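Local atomic coordinates of uncharacterized protein (Enterococcus faecalis, PDB entry 3L1W), a protein that is of unknown function but belongs to the endonuclease/exonuclease/phosphatase family and may act as a nuclease, possibly a 3'-5' RNA exonuclease. Residues Leu38-Glu43 with Val128-Leu133; Leu74-Asn79 with Ile111-Leu116. All blocks are in the same frame, centred on the assembly; numbering follows the deposited sequence.

Overall arrangement
After strand 2-7 and helix 20-34 the chain enters strand 38-44, the first half of interaction 1. It then builds strands 59-64 and 73-78, the latter carrying Leu74-Asn79, before crossing to the second sheet through strand 83-92. Strand 111-119 packs back on strand 73-78 and closes the shorter loop, interaction 2. The next strand, 126-132, returns to strand 38-44 and closes the longer loop, interaction 1, within which interaction 2 lies entirely. Strands 38-44 and 73-78 are antiparallel neighbours in one sheet, strands 111-119 and 126-132 in the other, so the two contacts sit side by side, their centres about 6 Å apart, and tie together the facing sheets of the sandwich.

Interaction 1 of 2, residues Leu38-Glu43 with Val128-Leu133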
loop_
_atom_site.group_PDB
_atom_site.type_symbol
_atom_site.label_atom_id
_atom_site.label_comp_id
_atom_site.label_asym_id
_atom_site.label_seq_id
_atom_site.Cartn_x
_atom_site.Cartn_y
_atom_site.Cartn_z
ATOM N N LEU A 38 -9.243 2.593 -11.380
ATOM C CA LEU A 38 -10.646 2.787 -11.046
ATOM C C LEU A 38 -10.977 2.073 -9.748
ATOM O O LEU A 38 -10.295 1.116 -9.370
ATOM C CB LEU A 38 -11.555 2.281 -12.173
ATOM C CG LEU A 38 -11.469 0.790 -12.478
ATOM C CD1 LEU A 38 -12.529 0.042 -11.671
ATOM C CD2 LEU A 38 -11.680 0.541 -13.966
ATOM N N CYS A 39 -12.022 2.549 -9.070
ATOM C CA CYS A 39 -12.444 1.965 -7.803
ATOM C C CYS A 39 -13.959 1.984 -7.736
ATOM O O CYS A 39 -14.576 3.039 -7.893
ATOM C CB CYS A 39 -11.868 2.770 -6.623
ATOM S SG CYS A 39 -12.132 1.994 -4.982
ATOM N N CYS A 40 -14.567 0.825 -7.492
ATOM C CA CYS A 40 -15.994 0.788 -7.186
ATOM C C CYS A 40 -16.181 1.128 -5.715
ATOM O O CYS A 40 -15.462 0.617 -4.857
ATOM C CB CYS A 40 -16.579 -0.595 -7.482
ATOM S SG CYS A 40 -16.757 -0.930 -9.257
ATOM N N ILE A 41 -17.144 2.000 -5.432
ATOM C CA ILE A 41 -17.415 2.458 -4.082
ATOM C C ILE A 41 -18.838 2.085 -3.713
ATOM O O ILE A 41 -19.754 2.292 -4.510
ATOM C CB ILE A 41 -17.308 3.997 -4.008
ATOM C CG1 ILE A 41 -15.871 4.456 -4.278
ATOM C CG2 ILE A 41 -17.761 4.521 -2.630
ATOM C CD1 ILE A 41 -14.882 4.018 -3.193
ATOM N N GLN A 42 -19.034 1.537 -2.513
ATOM C CA GLN A 42 -20.383 1.319 -1.991
ATOM C C GLN A 42 -20.657 2.180 -0.759
ATOM O O GLN A 42 -19.728 2.576 -0.049
ATOM C CB GLN A 42 -20.634 -0.154 -1.639
ATOM C CG GLN A 42 -20.394 -1.134 -2.780
ATOM C CD GLN A 42 -18.914 -1.415 -2.960
ATOM O OE1 GLN A 42 -18.181 -1.558 -1.981
ATOM N NE2 GLN A 42 -18.470 -1.505 -4.207
ATOM N N GLU A 43 -21.940 2.447 -0.528
ATOM C CA GLU A 43 -22.458 3.114 0.680
ATOM C C GLU A 43 -22.101 4.593 0.773
ATOM O O GLU A 43 -21.487 5.032 1.741
ATOM C CB GLU A 43 -22.042 2.370 1.953
ATOM C CG GLU A 43 -22.597 0.950 2.027
ATOM C CD GLU A 43 -22.608 0.369 3.433
ATOM O OE1 GLU A 43 -22.575 1.142 4.405
ATOM O OE2 GLU A 43 -22.684 -0.875 3.568
ATOM N N VAL A 128 -17.480 -2.657 -16.300
ATOM C CA VAL A 128 -17.360 -2.681 -14.833
ATOM C C VAL A 128 -18.756 -2.647 -14.213
ATOM O O VAL A 128 -19.573 -1.800 -14.573
ATOM C CB VAL A 128 -16.566 -1.480 -14.322
ATOM C CG1 VAL A 128 -16.547 -1.461 -12.784
ATOM C CG2 VAL A 128 -15.145 -1.497 -14.880
ATOM N N ILE A 129 -19.033 -3.567 -13.288
ATOM C CA ILE A 129 -20.326 -3.616 -12.608
ATOM C C ILE A 129 -20.086 -3.496 -11.108
ATOM O O ILE A 129 -19.410 -4.328 -10.523
ATOM C CB ILE A 129 -21.067 -4.948 -12.870
ATOM C CG1 ILE A 129 -21.208 -5.215 -14.379
ATOM C CG2 ILE A 129 -22.432 -4.937 -12.194
ATOM C CD1 ILE A 129 -21.721 -6.625 -14.710
ATOM N N ASN A 130 -20.640 -2.448 -10.506
ATOM C CA ASN A 130 -20.503 -2.180 -9.074
ATOM C C ASN A 130 -21.636 -2.878 -8.336
ATOM O O ASN A 130 -22.804 -2.532 -8.516
ATOM C CB ASN A 130 -20.555 -0.671 -8.823
ATOM C CG ASN A 130 -20.215 -0.299 -7.389
ATOM O OD1 ASN A 130 -20.314 -1.124 -6.485
ATOM N ND2 ASN A 130 -19.826 0.955 -7.179
ATOM N N VAL A 131 -21.271 -3.867 -7.520
ATOM C CA VAL A 131 -22.207 -4.720 -6.799
ATOM C C VAL A 131 -22.422 -4.285 -5.344
ATOM O O VAL A 131 -21.461 -4.088 -4.610
ATOM C CB VAL A 131 -21.639 -6.164 -6.756
ATOM C CG1 VAL A 131 -22.514 -7.063 -5.902
ATOM C CG2 VAL A 131 -21.504 -6.727 -8.184
ATOM N N HIS A 132 -23.679 -4.153 -4.919
ATOM C CA HIS A 132 -23.968 -4.135 -3.486
ATOM C C HIS A 132 -25.275 -4.851 -3.225
ATOM O O HIS A 132 -26.352 -4.279 -3.387
ATOM C CB HIS A 132 -24.022 -2.715 -2.914
ATOM C CG HIS A 132 -24.014 -2.684 -1.417
ATOM N ND1 HIS A 132 -24.214 -1.530 -0.687
ATOM C CD2 HIS A 132 -23.820 -3.673 -0.511
ATOM C CE1 HIS A 132 -24.155 -1.813 0.603
ATOM N NE2 HIS A 132 -23.914 -3.106 0.738
ATOM N N LEU A 133 -25.179 -6.111 -2.823
ATOM C CA LEU A 133 -26.381 -6.936 -2.695
ATOM C C LEU A 133 -27.003 -6.753 -1.328
ATOM O O LEU A 133 -26.346 -6.287 -0.406
ATOM C CB LEU A 133 -26.063 -8.413 -2.945
ATOM C CG LEU A 133 -25.396 -8.719 -4.288
ATOM C CD1 LEU A 133 -25.138 -10.205 -4.444
ATOM C CD2 LEU A 133 -26.251 -8.198 -5.436
HETATM O O HOH W 1 -24.663 1.262 -1.094
#
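The side-chain amide of Asn130 bridges the two strands with both of its polar atoms. Asn130 OD1 accepts a hydrogen bond from Gln42 NE2 at 3.0 Å, straight at the donor (179°) and in the amide plane of Gln42, although the donor stands above the carbonyl plane of Asn130. The two amide planes are nearly perpendicular, 85° apart. Asn130 ND2 in turn donates to the backbone Ile41 O at 3.0 Å, again from above the carbonyl plane. With two bonds running in opposite senses, the orientation of this buried amide is fixed. Gln42 reaches it by turning about its CB-CG bond (chi2 79°), and its NE2 also bonds Thr5 OG1. Farther along the strands, water 1 lies in the ring plane of His132, 2.9 Å from His132 ND1, and accepts a weak bond from Glu43 N. The Glu43 carboxylate lies almost parallel to the imidazole, with Glu43 OE2 3.4 Å from His132 CE1. This nearby carboxylate may raise the pKa of His132 somewhat, though Val10 N and Asn7 ND2 already bond its oxygens. Related enzymes place metal-binding Asn and Glu residues at this end of the sandwich, consistent with a site here. Cys40 CB rests 3.6 Å from Asn130 CG, beside the amide; beyond it the contact turns apolar. Cys40 SG packs 3.6 Å from Val128 CG1. Leu38 and Val128 meet tip to tip, Leu38 CD2 being 4.1 Å from Val128 CG2. The strands, which run roughly parallel, belong to the two facing sheets of the DNase I-like fold: strand 38-44 lies between strands 2-7 and 73-78, while Ile129 and Val131 turn from the interface onto strand 161-164.

Interaction 2 of 2, residues Leu74-Asn79 with Ile111-Leu116; sequences LAILYN and IALWGL. With EDO (1,2-ethanediol), chain K.
Trp114 NE1 is held by one hydrogen bond, to O2 of a 1,2-ethanediol molecule probably left from crystallisation. Trp114 NE1 and EDO O2 are 2.9 Å apart, the bond is nearly straight (168°), and the oxygen lies at the ring edge, in its plane. This indole points away from the interior of the β-sandwich of the DNase I-like fold; on the other side of its strand, the side chains that meet between the two segments are all aliphatic, and no hydrogen bond joins them. Leu74 and Ile111 lie alongside with their tips pointing opposite ways, Leu74 CD1 3.9 Å from Ile111 CG1 and only 3.4 Å from the carbonyl Ile111 O. Leu113, its CG anti to the backbone N (chi1 173°), sends CD2 against the opposing backbone: Leu113 CD2 is 3.6 Å from Leu74 O and also meets Ala75 CA. Ile76 lies slantwise over Leu113, Ile76 CG1 coming within 3.9 Å of Leu113 CD2. Strand 73-78 is flanked by strands 38-44 and 59-64, antiparallel to both. Burial here costs one polar atom: Leu113 N has no partner in the model, and Leu74 CD1 lies 3.9 Å from Leu113 N.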
loop_
_atom_site.group_PDB
_atom_site.type_symbol
_atom_site.label_atom_id
_atom_site.label_comp_id
_atom_site.label_asym_id
_atom_site.label_seq_id
_atom_site.Cartn_x
_atom_site.Cartn_y
_atom_site.Cartn_z
ATOM N N LEU A 74 -24.073 4.394 -5.031
ATOM C CA LEU A 74 -22.843 3.738 -5.440
ATOM C C LEU A 74 -22.054 4.723 -6.277
ATOM O O LEU A 74 -22.615 5.671 -6.833
ATOM C CB LEU A 74 -23.153 2.518 -6.298
ATOM C CG LEU A 74 -24.053 1.444 -5.702
ATOM C CD1 LEU A 74 -24.291 0.322 -6.709
ATOM C CD2 LEU A 74 -23.448 0.897 -4.400
ATOM N N ALA A 75 -20.746 4.509 -6.370
ATOM C CA ALA A 75 -19.930 5.328 -7.251
ATOM C C ALA A 75 -18.903 4.463 -7.937
ATOM O O ALA A 75 -18.514 3.400 -7.432
ATOM C CB ALA A 75 -19.233 6.459 -6.462
ATOM N N ILE A 76 -18.474 4.909 -9.108
ATOM C CA ILE A 76 -17.272 4.365 -9.710
ATOM C C ILE A 76 -16.328 5.532 -9.905
ATOM O O ILE A 76 -16.650 6.484 -10.611
ATOM C CB ILE A 76 -17.552 3.680 -11.062
ATOM C CG1 ILE A 76 -18.524 2.518 -10.868
ATOM C CG2 ILE A 76 -16.229 3.167 -11.667
ATOM C CD1 ILE A 76 -18.990 1.883 -12.172
ATOM N N LEU A 77 -15.194 5.484 -9.211
ATOM C CA LEU A 77 -14.174 6.507 -9.357
ATOM C C LEU A 77 -13.209 6.018 -10.416
ATOM O O LEU A 77 -12.847 4.841 -10.435
ATOM C CB LEU A 77 -13.418 6.695 -8.034
ATOM C CG LEU A 77 -14.255 7.049 -6.807
ATOM C CD1 LEU A 77 -13.369 7.217 -5.576
ATOM C CD2 LEU A 77 -15.066 8.317 -7.066
ATOM N N TYR A 78 -12.783 6.907 -11.300
ATOM C CA TYR A 78 -11.800 6.513 -12.306
ATOM C C TYR A 78 -10.892 7.663 -12.695
ATOM O O TYR A 78 -11.248 8.838 -12.566
ATOM C CB TYR A 78 -12.477 5.887 -13.540
ATOM C CG TYR A 78 -13.407 6.810 -14.293
ATOM C CD1 TYR A 78 -12.996 7.441 -15.461
ATOM C CD2 TYR A 78 -14.692 7.048 -13.836
ATOM C CE1 TYR A 78 -13.857 8.280 -16.161
ATOM C CE2 TYR A 78 -15.559 7.890 -14.534
ATOM C CZ TYR A 78 -15.125 8.498 -15.686
ATOM O OH TYR A 78 -15.982 9.331 -16.369
ATOM N N ASN A 79 -9.703 7.309 -13.161
ATOM C CA ASN A 79 -8.716 8.290 -13.606
ATOM C C ASN A 79 -8.759 8.358 -15.123
ATOM O O ASN A 79 -8.414 7.383 -15.793
ATOM C CB ASN A 79 -7.328 7.844 -13.137
ATOM C CG ASN A 79 -6.217 8.777 -13.587
ATOM O OD1 ASN A 79 -6.381 9.560 -14.514
ATOM N ND2 ASN A 79 -5.065 8.683 -12.926
ATOM N N ILE A 111 -29.541 -0.812 -6.146
ATOM C CA ILE A 111 -29.205 -0.577 -7.536
ATOM C C ILE A 111 -27.893 -1.243 -7.895
ATOM O O ILE A 111 -27.096 -1.608 -7.027
ATOM C CB ILE A 111 -29.098 0.923 -7.864
ATOM C CG1 ILE A 111 -28.017 1.586 -7.011
ATOM C CG2 ILE A 111 -30.458 1.615 -7.674
ATOM C CD1 ILE A 111 -27.511 2.899 -7.597
ATOM N N ALA A 112 -27.687 -1.421 -9.189
ATOM C CA ALA A 112 -26.356 -1.687 -9.705
ATOM C C ALA A 112 -25.967 -0.516 -10.579
ATOM O O ALA A 112 -26.799 0.054 -11.293
ATOM C CB ALA A 112 -26.318 -2.985 -10.497
ATOM N N LEU A 113 -24.690 -0.160 -10.512
ATOM C CA LEU A 113 -24.139 0.932 -11.301
ATOM C C LEU A 113 -23.069 0.314 -12.183
ATOM O O LEU A 113 -22.197 -0.401 -11.693
ATOM C CB LEU A 113 -23.506 1.977 -10.369
ATOM C CG LEU A 113 -22.727 3.136 -11.010
ATOM C CD1 LEU A 113 -23.625 3.968 -11.928
ATOM C CD2 LEU A 113 -22.028 4.026 -9.962
ATOM N N TRP A 114 -23.123 0.578 -13.484
ATOM C CA TRP A 114 -22.126 0.006 -14.383
ATOM C C TRP A 114 -21.514 1.065 -15.302
ATOM O O TRP A 114 -22.077 2.154 -15.501
ATOM C CB TRP A 114 -22.747 -1.138 -15.201
ATOM C CG TRP A 114 -23.886 -0.668 -16.066
ATOM C CD1 TRP A 114 -25.211 -0.636 -15.736
ATOM C CD2 TRP A 114 -23.792 -0.147 -17.398
ATOM N NE1 TRP A 114 -25.945 -0.121 -16.779
ATOM C CE2 TRP A 114 -25.097 0.182 -17.811
ATOM C CE3 TRP A 114 -22.728 0.078 -18.276
ATOM C CZ2 TRP A 114 -25.368 0.721 -19.070
ATOM C CZ3 TRP A 114 -22.996 0.610 -19.521
ATOM C CH2 TRP A 114 -24.306 0.925 -19.911
ATOM N N GLY A 115 -20.347 0.737 -15.845
ATOM C CA GLY A 115 -19.693 1.585 -16.825
ATOM C C GLY A 115 -18.969 0.751 -17.858
ATOM O O GLY A 115 -18.407 -0.307 -17.542
ATOM N N LEU A 116 -19.007 1.213 -19.103
ATOM C CA LEU A 116 -18.202 0.627 -20.162
ATOM C C LEU A 116 -17.006 1.547 -20.329
ATOM O O LEU A 116 -17.165 2.751 -20.557
ATOM C CB LEU A 116 -19.006 0.532 -21.461
ATOM C CG LEU A 116 -18.368 -0.302 -22.575
ATOM C CD1 LEU A 116 -18.303 -1.778 -22.171
ATOM C CD2 LEU A 116 -19.135 -0.128 -23.881
HETATM C C1 EDO K . -29.938 -1.262 -18.505
HETATM O O1 EDO K . -29.331 -2.007 -19.572
HETATM C C2 EDO K . -28.884 -0.975 -17.444
HETATM O O2 EDO K . -28.806 0.424 -17.144
#